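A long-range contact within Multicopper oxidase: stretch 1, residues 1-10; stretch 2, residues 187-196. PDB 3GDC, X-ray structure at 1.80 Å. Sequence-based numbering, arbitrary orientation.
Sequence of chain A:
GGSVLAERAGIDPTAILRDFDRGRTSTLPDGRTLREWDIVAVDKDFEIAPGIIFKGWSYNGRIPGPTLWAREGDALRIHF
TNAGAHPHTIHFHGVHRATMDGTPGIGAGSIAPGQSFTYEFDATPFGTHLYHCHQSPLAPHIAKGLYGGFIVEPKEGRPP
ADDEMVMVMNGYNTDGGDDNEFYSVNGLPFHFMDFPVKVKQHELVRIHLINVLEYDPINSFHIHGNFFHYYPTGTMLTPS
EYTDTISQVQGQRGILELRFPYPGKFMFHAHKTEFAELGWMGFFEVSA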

# COMPACT_ATOMS: atom_id res chain seq x y z
N GLY A 1 12.19 23.69 -22.72
CA GLY A 1 12.05 23.22 -24.14
C GLY A 1 11.07 22.07 -24.31
O GLY A 1 10.86 21.58 -25.43
N GLY A 2 10.46 21.65 -23.20
CA GLY A 2 9.54 20.51 -23.19
C GLY A 2 10.24 19.19 -22.93
O GLY A 2 11.46 19.17 -22.70
N SER A 3 9.48 18.09 -22.95
CA SER A 3 10.07 16.75 -22.88
C SER A 3 10.96 16.49 -24.09
O SER A 3 10.79 17.13 -25.13
CB SER A 3 8.96 15.68 -22.82
OG SER A 3 8.17 15.69 -24.00
N VAL A 4 11.90 15.56 -23.95
CA VAL A 4 12.81 15.24 -25.05
C VAL A 4 12.03 14.48 -26.12
O VAL A 4 11.34 13.51 -25.82
CB VAL A 4 14.03 14.39 -24.58
CG1 VAL A 4 15.01 14.17 -25.73
CG2 VAL A 4 14.74 15.09 -23.44
N LEU A 5 12.13 14.93 -27.38
CA LEU A 5 11.43 14.27 -28.46
C LEU A 5 11.92 12.84 -28.65
O LEU A 5 13.12 12.57 -28.52
CB LEU A 5 11.55 15.03 -29.78
CG LEU A 5 10.85 16.39 -29.84
CD1 LEU A 5 10.97 16.94 -31.26
CD2 LEU A 5 9.40 16.29 -29.44
N ALA A 6 10.99 11.95 -28.94
CA ALA A 6 11.25 10.52 -29.08
C ALA A 6 12.46 10.20 -29.97
O ALA A 6 13.32 9.40 -29.58
CB ALA A 6 9.99 9.79 -29.58
N GLU A 7 12.52 10.82 -31.15
CA GLU A 7 13.63 10.60 -32.08
C GLU A 7 14.98 10.89 -31.44
O GLU A 7 15.93 10.14 -31.62
CB GLU A 7 13.46 11.44 -33.35
CG GLU A 7 14.50 11.15 -34.42
CD GLU A 7 14.09 11.65 -35.80
OE1 GLU A 7 12.88 11.56 -36.14
OE2 GLU A 7 14.98 12.12 -36.55
N ARG A 8 15.04 11.98 -30.68
CA ARG A 8 16.26 12.41 -29.99
C ARG A 8 16.53 11.56 -28.75
O ARG A 8 17.68 11.21 -28.46
CB ARG A 8 16.13 13.89 -29.61
CG ARG A 8 17.27 14.45 -28.79
CD ARG A 8 17.13 15.96 -28.67
NE ARG A 8 17.83 16.48 -27.50
CZ ARG A 8 17.65 17.70 -26.99
NH1 ARG A 8 16.78 18.54 -27.55
NH2 ARG A 8 18.33 18.06 -25.92
N ALA A 9 15.47 11.23 -28.02
CA ALA A 9 15.60 10.49 -26.77
C ALA A 9 16.05 9.04 -26.97
O ALA A 9 16.82 8.50 -26.16
CB ALA A 9 14.30 10.53 -26.00
N GLY A 10 15.57 8.41 -28.04
CA GLY A 10 15.84 7.00 -28.30
C GLY A 10 14.75 6.09 -27.77
O GLY A 10 14.88 4.87 -27.84
N GLY A 187 8.90 5.63 -20.22
CA GLY A 187 10.29 5.88 -20.58
C GLY A 187 10.81 7.29 -20.48
O GLY A 187 11.99 7.48 -20.18
N LEU A 188 9.96 8.29 -20.75
CA LEU A 188 10.43 9.68 -20.82
C LEU A 188 9.64 10.61 -19.91
O LEU A 188 8.43 10.77 -20.09
CB LEU A 188 10.37 10.21 -22.24
CG LEU A 188 11.20 9.56 -23.35
CD1 LEU A 188 10.90 10.32 -24.65
CD2 LEU A 188 12.68 9.59 -23.00
N PRO A 189 10.32 11.24 -18.94
CA PRO A 189 9.70 12.23 -18.07
C PRO A 189 8.90 13.26 -18.87
O PRO A 189 9.39 13.80 -19.87
CB PRO A 189 10.91 12.89 -17.41
CG PRO A 189 11.89 11.78 -17.32
CD PRO A 189 11.74 11.03 -18.60
N PHE A 190 7.66 13.49 -18.44
CA PHE A 190 6.74 14.50 -19.01
C PHE A 190 6.32 14.33 -20.48
O PHE A 190 5.69 15.23 -21.05
CB PHE A 190 7.31 15.92 -18.85
CG PHE A 190 7.65 16.30 -17.43
CD1 PHE A 190 6.66 16.48 -16.48
CD2 PHE A 190 8.97 16.54 -17.08
CE1 PHE A 190 6.98 16.85 -15.17
CE2 PHE A 190 9.31 16.93 -15.77
CZ PHE A 190 8.31 17.08 -14.82
N HIS A 191 6.63 13.18 -21.09
CA HIS A 191 6.26 12.97 -22.49
C HIS A 191 4.76 13.19 -22.76
O HIS A 191 4.39 13.83 -23.77
CB HIS A 191 6.69 11.57 -22.97
CG HIS A 191 6.17 11.20 -24.33
ND1 HIS A 191 6.80 11.58 -25.50
CD2 HIS A 191 5.07 10.49 -24.70
CE1 HIS A 191 6.11 11.11 -26.53
NE2 HIS A 191 5.07 10.44 -26.07
N PHE A 192 3.91 12.68 -21.87
CA PHE A 192 2.46 12.75 -22.09
C PHE A 192 1.85 14.11 -21.70
O PHE A 192 0.65 14.33 -21.84
CB PHE A 192 1.73 11.57 -21.43
CG PHE A 192 2.14 10.23 -22.00
CD1 PHE A 192 1.71 9.85 -23.28
CD2 PHE A 192 2.98 9.38 -21.29
CE1 PHE A 192 2.08 8.61 -23.83
CE2 PHE A 192 3.37 8.13 -21.83
CZ PHE A 192 2.92 7.75 -23.11
N MET A 193 2.70 15.02 -21.23
CA MET A 193 2.32 16.43 -21.11
C MET A 193 2.31 17.05 -22.50
O MET A 193 1.39 17.80 -22.86
CB MET A 193 3.28 17.21 -20.21
CG MET A 193 3.32 16.78 -18.75
SD MET A 193 1.79 17.14 -17.87
CE MET A 193 1.90 18.94 -17.72
N ASP A 194 3.34 16.72 -23.28
CA ASP A 194 3.51 17.28 -24.63
C ASP A 194 2.73 16.52 -25.68
O ASP A 194 2.33 17.10 -26.70
CB ASP A 194 4.99 17.31 -25.00
CG ASP A 194 5.77 18.29 -24.17
OD1 ASP A 194 5.17 19.29 -23.73
OD2 ASP A 194 6.98 18.06 -23.95
N PHE A 195 2.55 15.22 -25.44
CA PHE A 195 1.87 14.33 -26.36
C PHE A 195 0.81 13.56 -25.59
O PHE A 195 1.00 12.41 -25.24
CB PHE A 195 2.89 13.39 -27.03
CG PHE A 195 3.91 14.13 -27.84
CD1 PHE A 195 3.60 14.55 -29.13
CD2 PHE A 195 5.14 14.46 -27.30
CE1 PHE A 195 4.52 15.28 -29.88
CE2 PHE A 195 6.07 15.18 -28.04
CZ PHE A 195 5.76 15.59 -29.33
N PRO A 196 -0.32 14.24 -25.30
CA PRO A 196 -1.35 13.59 -24.48
C PRO A 196 -1.84 12.27 -25.06
O PRO A 196 -1.82 12.07 -26.29
CB PRO A 196 -2.48 14.62 -24.46
CG PRO A 196 -1.81 15.93 -24.66
CD PRO A 196 -0.71 15.61 -25.66
O HOH W 1 8.70 13.63 -25.84
O HOH W 2 11.83 14.05 -21.33

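A short polar side chain can anchor two distant segments when a single acceptor serves both its backbone and its hydroxyl, and Ser-3, which has more of its surface covered here than any other residue, illustrates the principle. Its CA-to-CB bond points toward the second stretch, and its p rotamer brings OG beside its own amide. Asp-194 OD2 therefore accepts two hydrogen bonds, from Ser-3 N at 2.7 Å and from Ser-3 OG at 2.7 Å. The serine also packs against the backbone of the turn from Leu-188 to His-191, with Ser-3 CB 3.5 Å from Pro-189 O. Water extends the polar network: one molecule donates to both Ser-3 OG and Val-4 O and is hydrogen-bonded to His-191 ND1, while another links Val-4 N to Pro-189 O.

Leu-188, next in covered area, supplies the apolar counterpart. Both of its methyl groups pack against Ala-9 CB, Leu-188 CD2 at 3.5 Å and Leu-188 CD1 at 3.7 Å, and Leu-188 CD1 also lies 3.4 Å from Val-4 O. The helical turn after Leu-5 brings Ala-9 round to face this leucine. A smaller apolar contact lies at Phe-195, where Leu-5 CD2 approaches the ring edge, 3.7 Å from Phe-195 CZ.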